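Local coordinates for Non-structural protein 2 (Human respiratory syncytial virus A, PDB 7LDK) that probably antagonises the host type I interferon response, cooperating with the viral protein NS1 to repress activation and nuclear translocation of IRF3 and binding the sensor RIGI to prevent signalling, at residues 42-47 against 60-65; 33-38 against 68-73; 105-110 against 117-122. All coordinates share one frame; numbering follows the deposited sequence.

Contact 1 (42-47 against 60-65); sequences YLINHE and FTFLVN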
loop_
_atom_site.group_PDB
_atom_site.type_symbol
_atom_site.label_atom_id
_atom_site.label_comp_id
_atom_site.label_asym_id
_atom_site.label_seq_id
_atom_site.Cartn_x
_atom_site.Cartn_y
_atom_site.Cartn_z
ATOM N N TYR A 42 4.104 1.794 -10.385
ATOM C CA TYR A 42 4.023 1.955 -11.856
ATOM C C TYR A 42 2.596 1.685 -12.326
ATOM O O TYR A 42 2.066 2.506 -13.111
ATOM C CB TYR A 42 5.049 1.059 -12.547
ATOM C CG TYR A 42 6.486 1.464 -12.275
ATOM C CD1 TYR A 42 6.790 2.674 -11.642
ATOM C CD2 TYR A 42 7.553 0.658 -12.674
ATOM C CE1 TYR A 42 8.094 3.041 -11.371
ATOM C CE2 TYR A 42 8.867 1.024 -12.423
ATOM C CZ TYR A 42 9.133 2.220 -11.773
ATOM O OH TYR A 42 10.416 2.613 -11.520
ATOM N N LEU A 43 1.992 0.610 -11.824
ATOM C CA LEU A 43 0.624 0.208 -12.221
ATOM C C LEU A 43 -0.360 1.258 -11.724
ATOM O O LEU A 43 -1.265 1.642 -12.519
ATOM C CB LEU A 43 0.285 -1.182 -11.675
ATOM C CG LEU A 43 1.075 -2.340 -12.312
ATOM C CD1 LEU A 43 0.553 -3.688 -11.830
ATOM C CD2 LEU A 43 1.098 -2.298 -13.856
ATOM N N ILE A 44 -0.190 1.712 -10.479
ATOM C CA ILE A 44 -1.132 2.673 -9.849
ATOM C C ILE A 44 -1.085 3.957 -10.662
ATOM O O ILE A 44 -2.151 4.508 -10.975
ATOM C CB ILE A 44 -0.773 2.941 -8.374
ATOM C CG1 ILE A 44 -0.896 1.688 -7.515
ATOM C CG2 ILE A 44 -1.621 4.076 -7.800
ATOM C CD1 ILE A 44 -2.292 1.121 -7.526
ATOM N N ASN A 45 0.121 4.433 -10.947
ATOM C CA ASN A 45 0.313 5.726 -11.642
ATOM C C ASN A 45 -0.340 5.652 -13.014
ATOM O O ASN A 45 -0.998 6.640 -13.393
ATOM C CB ASN A 45 1.784 6.109 -11.718
ATOM C CG ASN A 45 2.280 6.566 -10.378
ATOM O OD1 ASN A 45 1.466 6.850 -9.500
ATOM N ND2 ASN A 45 3.590 6.635 -10.236
ATOM N N HIS A 46 -0.196 4.515 -13.696
ATOM C CA HIS A 46 -0.845 4.278 -15.007
ATOM C C HIS A 46 -2.369 4.429 -14.882
ATOM O O HIS A 46 -2.897 5.315 -15.585
ATOM C CB HIS A 46 -0.414 2.926 -15.567
ATOM C CG HIS A 46 -0.777 2.746 -16.998
ATOM N ND1 HIS A 46 -0.133 3.415 -18.023
ATOM C CD2 HIS A 46 -1.702 1.968 -17.576
ATOM C CE1 HIS A 46 -0.650 3.061 -19.170
ATOM N NE2 HIS A 46 -1.604 2.166 -18.926
ATOM N N GLU A 47 -3.028 3.653 -13.997
ATOM C CA GLU A 47 -4.503 3.707 -13.812
ATOM C C GLU A 47 -4.929 5.136 -13.485
ATOM O O GLU A 47 -5.986 5.543 -13.936
ATOM C CB GLU A 47 -5.014 2.777 -12.703
ATOM C CG GLU A 47 -4.788 1.277 -12.934
ATOM C CD GLU A 47 -4.860 0.778 -14.387
ATOM O OE1 GLU A 47 -5.890 1.094 -15.088
ATOM O OE2 GLU A 47 -3.871 0.085 -14.859
ATOM N N PHE A 60 -8.649 3.831 -3.400
ATOM C CA PHE A 60 -9.392 2.559 -3.502
ATOM C C PHE A 60 -8.573 1.589 -4.364
ATOM O O PHE A 60 -8.277 0.460 -3.918
ATOM C CB PHE A 60 -10.786 2.836 -4.055
ATOM C CG PHE A 60 -11.639 1.609 -4.167
ATOM C CD1 PHE A 60 -12.411 1.191 -3.097
ATOM C CD2 PHE A 60 -11.691 0.881 -5.344
ATOM C CE1 PHE A 60 -13.229 0.080 -3.205
ATOM C CE2 PHE A 60 -12.497 -0.244 -5.443
ATOM C CZ PHE A 60 -13.263 -0.645 -4.371
ATOM N N THR A 61 -8.200 2.029 -5.566
ATOM C CA THR A 61 -7.400 1.237 -6.529
ATOM C C THR A 61 -6.107 0.780 -5.858
ATOM O O THR A 61 -5.722 -0.374 -6.027
ATOM C CB THR A 61 -7.102 2.046 -7.788
ATOM O OG1 THR A 61 -8.381 2.288 -8.353
ATOM C CG2 THR A 61 -6.217 1.314 -8.764
ATOM N N PHE A 62 -5.462 1.672 -5.115
ATOM C CA PHE A 62 -4.225 1.372 -4.364
ATOM C C PHE A 62 -4.496 0.204 -3.413
ATOM O O PHE A 62 -3.734 -0.743 -3.421
ATOM C CB PHE A 62 -3.726 2.621 -3.638
ATOM C CG PHE A 62 -2.462 2.369 -2.864
ATOM C CD1 PHE A 62 -1.232 2.550 -3.456
ATOM C CD2 PHE A 62 -2.496 1.903 -1.558
ATOM C CE1 PHE A 62 -0.066 2.318 -2.748
ATOM C CE2 PHE A 62 -1.326 1.645 -0.861
ATOM C CZ PHE A 62 -0.116 1.864 -1.454
ATOM N N LEU A 63 -5.548 0.271 -2.605
ATOM C CA LEU A 63 -5.788 -0.754 -1.566
ATOM C C LEU A 63 -6.293 -2.045 -2.197
ATOM O O LEU A 63 -5.866 -3.107 -1.710
ATOM C CB LEU A 63 -6.792 -0.238 -0.543
ATOM C CG LEU A 63 -6.269 0.942 0.266
ATOM C CD1 LEU A 63 -7.345 1.407 1.237
ATOM C CD2 LEU A 63 -4.974 0.592 1.004
ATOM N N VAL A 64 -7.140 -1.980 -3.226
ATOM C CA VAL A 64 -7.579 -3.208 -3.933
ATOM C C VAL A 64 -6.324 -3.992 -4.345
ATOM O O VAL A 64 -6.249 -5.186 -4.057
ATOM C CB VAL A 64 -8.489 -2.898 -5.141
ATOM C CG1 VAL A 64 -8.641 -4.106 -6.055
ATOM C CG2 VAL A 64 -9.861 -2.409 -4.713
ATOM N N ASN A 65 -5.354 -3.344 -4.975
ATOM C CA ASN A 65 -4.148 -4.019 -5.519
ATOM C C ASN A 65 -3.279 -4.502 -4.354
ATOM O O ASN A 65 -2.756 -5.610 -4.451
ATOM C CB ASN A 65 -3.393 -3.133 -6.499
ATOM C CG ASN A 65 -4.211 -2.787 -7.720
ATOM O OD1 ASN A 65 -5.392 -3.036 -7.794
ATOM N ND2 ASN A 65 -3.605 -2.178 -8.703
#

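Contact 2 (33-38 against 68-73); sequences RDIITH and MKLLHK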
loop_
_atom_site.group_PDB
_atom_site.type_symbol
_atom_site.label_atom_id
_atom_site.label_comp_id
_atom_site.label_asym_id
_atom_site.label_seq_id
_atom_site.Cartn_x
_atom_site.Cartn_y
_atom_site.Cartn_z
ATOM N N ARG A 33 6.723 -3.960 2.441
ATOM C CA ARG A 33 7.948 -3.557 1.712
ATOM C C ARG A 33 8.177 -4.500 0.522
ATOM O O ARG A 33 8.654 -4.020 -0.513
ATOM C CB ARG A 33 9.115 -3.489 2.700
ATOM C CG ARG A 33 8.903 -2.478 3.823
ATOM C CD ARG A 33 10.128 -1.632 4.122
ATOM N NE ARG A 33 10.502 -0.846 2.950
ATOM C CZ ARG A 33 11.615 -0.132 2.830
ATOM N NH1 ARG A 33 11.833 0.533 1.707
ATOM N NH2 ARG A 33 12.497 -0.084 3.817
ATOM N N ASP A 34 7.831 -5.780 0.663
ATOM C CA ASP A 34 7.908 -6.812 -0.409
ATOM C C ASP A 34 6.853 -6.569 -1.490
ATOM O O ASP A 34 7.167 -6.732 -2.670
ATOM C CB ASP A 34 7.715 -8.224 0.154
ATOM C CG ASP A 34 8.883 -8.743 0.998
ATOM O OD1 ASP A 34 10.024 -8.209 0.839
ATOM O OD2 ASP A 34 8.661 -9.700 1.804
ATOM N N ILE A 35 5.636 -6.215 -1.094
ATOM C CA ILE A 35 4.489 -6.035 -2.026
ATOM C C ILE A 35 4.608 -4.703 -2.769
ATOM O O ILE A 35 4.442 -4.702 -3.985
ATOM C CB ILE A 35 3.157 -6.145 -1.269
ATOM C CG1 ILE A 35 2.926 -7.577 -0.778
ATOM C CG2 ILE A 35 2.009 -5.659 -2.141
ATOM C CD1 ILE A 35 1.807 -7.696 0.214
ATOM N N ILE A 36 4.840 -3.599 -2.062
ATOM C CA ILE A 36 4.797 -2.250 -2.686
ATOM C C ILE A 36 6.182 -1.925 -3.235
ATOM O O ILE A 36 6.973 -1.245 -2.575
ATOM C CB ILE A 36 4.201 -1.193 -1.750
ATOM C CG1 ILE A 36 2.776 -1.589 -1.356
ATOM C CG2 ILE A 36 4.235 0.169 -2.420
ATOM C CD1 ILE A 36 2.073 -0.606 -0.494
ATOM N N THR A 37 6.417 -2.394 -4.451
ATOM C CA THR A 37 7.658 -2.185 -5.215
ATOM C C THR A 37 7.429 -1.023 -6.176
ATOM O O THR A 37 6.297 -0.556 -6.297
ATOM C CB THR A 37 8.042 -3.463 -5.960
ATOM O OG1 THR A 37 6.963 -3.710 -6.864
ATOM C CG2 THR A 37 8.289 -4.629 -5.035
ATOM N N HIS A 38 8.487 -0.567 -6.835
ATOM C CA HIS A 38 8.401 0.326 -8.007
ATOM C C HIS A 38 7.317 -0.199 -8.939
ATOM O O HIS A 38 6.520 0.647 -9.351
ATOM C CB HIS A 38 9.766 0.418 -8.666
ATOM C CG HIS A 38 10.662 1.457 -8.076
ATOM N ND1 HIS A 38 10.677 2.774 -8.542
ATOM C CD2 HIS A 38 11.598 1.384 -7.108
ATOM C CE1 HIS A 38 11.565 3.466 -7.873
ATOM N NE2 HIS A 38 12.146 2.633 -6.987
ATOM N N MET A 68 -4.993 -7.694 -2.766
ATOM C CA MET A 68 -4.855 -8.868 -3.663
ATOM C C MET A 68 -3.435 -9.434 -3.525
ATOM O O MET A 68 -3.294 -10.647 -3.352
ATOM C CB MET A 68 -5.063 -8.516 -5.135
ATOM C CG MET A 68 -6.418 -7.952 -5.465
ATOM S SD MET A 68 -7.668 -9.193 -5.804
ATOM C CE MET A 68 -6.964 -9.985 -7.255
ATOM N N LYS A 69 -2.410 -8.595 -3.634
ATOM C CA LYS A 69 -1.012 -9.071 -3.604
ATOM C C LYS A 69 -0.734 -9.685 -2.234
ATOM O O LYS A 69 0.016 -10.675 -2.181
ATOM C CB LYS A 69 -0.069 -7.934 -3.984
ATOM C CG LYS A 69 -0.151 -7.558 -5.461
ATOM C CD LYS A 69 0.743 -8.440 -6.347
ATOM C CE LYS A 69 0.319 -8.541 -7.801
ATOM N NZ LYS A 69 -0.583 -9.705 -8.023
ATOM N N LEU A 70 -1.345 -9.151 -1.179
ATOM C CA LEU A 70 -1.188 -9.675 0.194
ATOM C C LEU A 70 -1.804 -11.075 0.258
ATOM O O LEU A 70 -1.115 -12.041 0.683
ATOM C CB LEU A 70 -1.866 -8.730 1.182
ATOM C CG LEU A 70 -1.753 -9.142 2.651
ATOM C CD1 LEU A 70 -0.305 -9.316 3.064
ATOM C CD2 LEU A 70 -2.421 -8.149 3.564
ATOM N N LEU A 71 -3.069 -11.171 -0.133
ATOM C CA LEU A 71 -3.830 -12.433 -0.118
ATOM C C LEU A 71 -3.060 -13.487 -0.917
ATOM O O LEU A 71 -2.853 -14.585 -0.382
ATOM C CB LEU A 71 -5.199 -12.120 -0.719
ATOM C CG LEU A 71 -6.178 -13.273 -0.877
ATOM C CD1 LEU A 71 -6.231 -14.163 0.372
ATOM C CD2 LEU A 71 -7.539 -12.693 -1.238
ATOM N N HIS A 72 -2.613 -13.160 -2.129
ATOM C CA HIS A 72 -1.834 -14.087 -2.993
ATOM C C HIS A 72 -0.571 -14.544 -2.262
ATOM O O HIS A 72 -0.078 -15.591 -2.593
ATOM C CB HIS A 72 -1.421 -13.452 -4.338
ATOM C CG HIS A 72 -2.506 -13.114 -5.313
ATOM N ND1 HIS A 72 -2.418 -11.969 -6.115
ATOM C CD2 HIS A 72 -3.637 -13.772 -5.687
ATOM C CE1 HIS A 72 -3.479 -11.914 -6.900
ATOM N NE2 HIS A 72 -4.249 -13.006 -6.652
ATOM N N LYS A 73 -0.055 -13.783 -1.305
ATOM C CA LYS A 73 1.275 -14.060 -0.710
ATOM C C LYS A 73 1.140 -14.923 0.550
ATOM O O LYS A 73 2.002 -15.801 0.738
ATOM C CB LYS A 73 1.979 -12.733 -0.424
ATOM C CG LYS A 73 3.439 -12.855 -0.005
ATOM C CD LYS A 73 4.165 -11.530 0.016
ATOM C CE LYS A 73 4.698 -11.133 -1.352
ATOM N NZ LYS A 73 6.118 -11.555 -1.543
#

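Contact 3 (105-110 against 117-122); sequences ECIGIK and IIYKYD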
loop_
_atom_site.group_PDB
_atom_site.type_symbol
_atom_site.label_atom_id
_atom_site.label_comp_id
_atom_site.label_asym_id
_atom_site.label_seq_id
_atom_site.Cartn_x
_atom_site.Cartn_y
_atom_site.Cartn_z
ATOM N N GLU A 105 -0.234 11.329 -9.049
ATOM C CA GLU A 105 0.969 10.472 -9.030
ATOM C C GLU A 105 1.155 9.983 -7.593
ATOM O O GLU A 105 1.111 10.821 -6.699
ATOM C CB GLU A 105 2.197 11.246 -9.489
ATOM C CG GLU A 105 3.385 10.324 -9.712
ATOM C CD GLU A 105 4.782 10.920 -9.656
ATOM O OE1 GLU A 105 4.907 12.197 -9.641
ATOM O OE2 GLU A 105 5.740 10.092 -9.594
ATOM N N CYS A 106 1.328 8.681 -7.383
ATOM C CA CYS A 106 1.698 8.108 -6.077
ATOM C C CYS A 106 3.213 8.166 -5.965
ATOM O O CYS A 106 3.880 7.624 -6.842
ATOM C CB CYS A 106 1.207 6.680 -5.926
ATOM S SG CYS A 106 1.531 6.016 -4.270
ATOM N N ILE A 107 3.723 8.839 -4.932
ATOM C CA ILE A 107 5.166 9.150 -4.753
ATOM C C ILE A 107 5.708 8.447 -3.522
ATOM O O ILE A 107 6.889 8.640 -3.236
ATOM C CB ILE A 107 5.378 10.658 -4.645
ATOM C CG1 ILE A 107 4.568 11.254 -3.501
ATOM C CG2 ILE A 107 5.062 11.292 -5.980
ATOM C CD1 ILE A 107 5.280 12.357 -2.818
ATOM N N GLY A 108 4.871 7.669 -2.848
ATOM C CA GLY A 108 5.304 6.812 -1.735
ATOM C C GLY A 108 4.125 6.361 -0.886
ATOM O O GLY A 108 2.947 6.535 -1.309
ATOM N N ILE A 109 4.448 5.801 0.284
ATOM C CA ILE A 109 3.470 5.205 1.234
ATOM C C ILE A 109 3.842 5.594 2.660
ATOM O O ILE A 109 5.039 5.730 2.912
ATOM C CB ILE A 109 3.435 3.675 1.065
ATOM C CG1 ILE A 109 4.790 3.037 1.383
ATOM C CG2 ILE A 109 2.975 3.306 -0.332
ATOM C CD1 ILE A 109 4.843 1.567 1.099
ATOM N N LYS A 110 2.841 5.766 3.519
ATOM C CA LYS A 110 2.949 5.572 4.984
ATOM C C LYS A 110 2.731 4.089 5.268
ATOM O O LYS A 110 1.605 3.619 5.156
ATOM C CB LYS A 110 1.853 6.336 5.720
ATOM C CG LYS A 110 2.090 7.802 5.890
ATOM C CD LYS A 110 1.208 8.358 6.943
ATOM C CE LYS A 110 1.564 7.887 8.336
ATOM N NZ LYS A 110 2.845 8.469 8.782
ATOM N N ILE A 117 6.768 8.232 6.251
ATOM C CA ILE A 117 6.603 7.999 4.799
ATOM C C ILE A 117 7.890 7.429 4.205
ATOM O O ILE A 117 8.965 7.891 4.588
ATOM C CB ILE A 117 6.240 9.323 4.110
ATOM C CG1 ILE A 117 4.884 9.859 4.574
ATOM C CG2 ILE A 117 6.346 9.191 2.577
ATOM C CD1 ILE A 117 4.596 11.260 4.059
ATOM N N ILE A 118 7.749 6.493 3.264
ATOM C CA ILE A 118 8.809 6.030 2.324
ATOM C C ILE A 118 8.482 6.558 0.924
ATOM O O ILE A 118 7.390 6.235 0.413
ATOM C CB ILE A 118 8.902 4.488 2.308
ATOM C CG1 ILE A 118 9.025 3.929 3.726
ATOM C CG2 ILE A 118 10.042 4.007 1.397
ATOM C CD1 ILE A 118 8.796 2.448 3.811
ATOM N N TYR A 119 9.417 7.278 0.311
ATOM C CA TYR A 119 9.256 7.813 -1.061
ATOM C C TYR A 119 9.674 6.744 -2.072
ATOM O O TYR A 119 10.463 5.891 -1.734
ATOM C CB TYR A 119 9.969 9.164 -1.203
ATOM C CG TYR A 119 9.312 10.220 -0.355
ATOM C CD1 TYR A 119 7.984 10.520 -0.545
ATOM C CD2 TYR A 119 9.958 10.855 0.675
ATOM C CE1 TYR A 119 7.314 11.441 0.234
ATOM C CE2 TYR A 119 9.299 11.783 1.472
ATOM C CZ TYR A 119 7.965 12.075 1.261
ATOM O OH TYR A 119 7.234 12.919 2.049
ATOM N N LYS A 120 9.064 6.796 -3.261
ATOM C CA LYS A 120 9.328 5.985 -4.476
ATOM C C LYS A 120 10.826 5.697 -4.610
ATOM O O LYS A 120 11.160 4.523 -4.841
ATOM C CB LYS A 120 8.814 6.734 -5.714
ATOM C CG LYS A 120 9.437 8.125 -5.968
ATOM C CD LYS A 120 8.796 8.886 -7.118
ATOM C CE LYS A 120 9.215 10.338 -7.220
ATOM N NZ LYS A 120 8.860 10.909 -8.552
ATOM N N TYR A 121 11.693 6.714 -4.467
ATOM C CA TYR A 121 13.155 6.554 -4.691
ATOM C C TYR A 121 13.743 5.502 -3.737
ATOM O O TYR A 121 14.866 5.066 -4.001
ATOM C CB TYR A 121 13.971 7.856 -4.618
ATOM C CG TYR A 121 13.756 8.832 -3.480
ATOM C CD1 TYR A 121 14.072 8.567 -2.153
ATOM C CD2 TYR A 121 13.349 10.129 -3.770
ATOM C CE1 TYR A 121 13.875 9.515 -1.151
ATOM C CE2 TYR A 121 13.190 11.099 -2.793
ATOM C CZ TYR A 121 13.417 10.787 -1.470
ATOM O OH TYR A 121 13.209 11.797 -0.568
ATOM N N ASP A 122 13.020 5.091 -2.689
ATOM C CA ASP A 122 13.537 4.239 -1.587
ATOM C C ASP A 122 12.779 2.907 -1.542
ATOM O O ASP A 122 13.045 2.120 -0.611
ATOM C CB ASP A 122 13.428 4.989 -0.251
ATOM C CG ASP A 122 14.717 5.653 0.224
ATOM O OD1 ASP A 122 15.611 5.943 -0.599
ATOM O OD2 ASP A 122 14.859 5.780 1.440
#

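Contact 1 (42-47 against 60-65)
On the 42-47 side, Ile-44 does most of the touching, its CD1 methyl resting against the backbone of helix 60-65, 3.7 Å from Phe-62 CA. The same methyl is 3.7 Å from Asn-65 ND2, the two side chains sliding past each other in opposite directions, and 4.1 Å from Thr-61 CG2. One carbon further back, Ile-44 CG1 meets the Phe-62 ring obliquely at CD1, 4.2 Å away. CG1 of Ile-44 lies anti to its carbonyl carbon (chi1 -64°), and a second turn at chi2 (-60°) swings CD1 onto the facing helix. Thr-61 CG2 stands anti to its own N, presenting the methyl, while OG1 bonds back to Gln-57 O. At the margin, Glu-47 CB comes within 4.4 Å of Thr-61 CG2, while the carboxylate pairs with Arg-51. The segment axes approach to 10.2 Å at 146°, a nearly antiparallel pairing of helices 38-50 and 55-89 in a helical hairpin. Phe-62 also packs edge-to-face on Phe-40 and touches Ile-109 of the sheet. With no hydrogen bond or salt bridge between the segments, this part of the hairpin is held by apolar contact, and the polar ends of Thr-61 and Glu-47 are bound elsewhere.

Contact 2 (33-38 against 68-73)
Lys-69 is the first residue of 68-73 to meet the end of helix 24-35. Its CB lies 3.6 Å from Ile-35 CG2, the two side chains crossing obliquely. Beyond CB the lysine bends at chi2 (-85°) and again at chi4, and its amino end leads away from the contact, so the aliphatic root does the touching.

Leu-70 follows, and here the backbone is the surface touched: Ile-35 CD1 reaches Leu-70 CA at 3.6 Å and also lies close to Leu-70 N. The leucine's CG stands anti to its own N (chi1 -179°), and its CD1 branch meets Ile-35 CD1 at 3.9 Å. Ile-35 can engage both residues because CG2 and CG1 take different directions: CG2, anti to N, faces Lys-69, while CG1, anti to the carbonyl carbon, carries an extended arm to CD1 (chi2 167°). Leu-70 also touches Leu-31 of helix 24-35, extending the apolar contact between the helices, and Phe-92 of a loop.

The contact falls where the first of these helices ends. Ile-36 leaves helical geometry as the centre of an inverse gamma turn, closed by a weak bond from Thr-37 N to Ile-35 O, and Thr-37 is the N-cap of helix 38-50. Its OG1 makes weak bonds to the backbone N of Arg-39 and Phe-40. Ile-35 is thus the last helical residue before a tight link between two helices, and Ile-36 packs on Phe-62 and Tyr-66 of the long helix.

One turn beyond Lys-69, Lys-73 sends an arm past Ile-35 in the opposite direction, bent at chi3 and chi4, with CE 4.0 Å from Ile-35 CG1. Its NZ stops 4.6 Å from Asp-34 OD2, beyond salt-bridge distance, where the opposite charges could still attract weakly across an exposed margin.

Contact 3 (105-110 against 117-122)
Strands 103-110 and 118-119 form a beta hairpin at one side of the three-stranded antiparallel sheet. Ile-109 and Ile-118 are its hydrogen-bonded pair: Ile-118 N donates to Ile-109 O over 2.8 Å, nearly along the C=O axis, and Ile-109 N returns a 3.0 Å bond to Ile-118 O in the carbonyl plane. Gly-108 and Tyr-119 form the adjacent non-hydrogen-bonded pair, with CA atoms 4.1 Å apart. Gly-108, without a side chain, faces Tyr-119 closely, and its CA makes a CA-H...O contact with Ile-118 O. Past the pair, Lys-120 N binds Ile-107 O at 2.9 Å; the N-H points almost straight at the oxygen (171°), but the donor sits above the carbonyl plane.

Ile-107 O also lies at the edge of the Tyr-119 ring, in its plane. The two side chains run alongside each other, and CD1 of Ile-107 touches Tyr-119 CE1 at 3.8 Å, while Ile-117 CG2 lies over one face of the ring, toward its rim. Lys-120 extends beyond CG to cross Glu-105 at about a right angle, in a salt bridge whose hydrogen bond, Lys-120 NZ to Glu-105 OE2 at 3.4 Å, is weak; Glu-105 OE1 is bound by His-100. Ile-117 CG1 packs on Lys-110 CG. The whole is an antiparallel beta hairpin whose short second strand forms one edge of the sheet and leads by a 3-10 segment into the DLNP motif, which begins at Asp-122 and probably takes part in binding MAP1B.

Contacts 1 and 2 both use helix 55-89, against which the successive helices 38-50 and 24-35 pack, whereas contact 3 lies within the sheet. All three are partly buried, but their chemistry differs. A buried isoleucine dominates each helical contact; contact 1 has partly exposed polar neighbours, and contact 2 is flanked by exposed charged chains. Contact 3 relies on backbone hydrogen bonds, with its salt bridge in partly exposed surroundings. Phe-62 joins the three regions, its CZ lying 3.4 Å from Ile-36 CD1 and 3.6 Å from Ile-109 CG2. Asn-45 OD1, 2.8 Å from Cys-106 N, adds a probable hydrogen bond between helix 38-50 and the sheet.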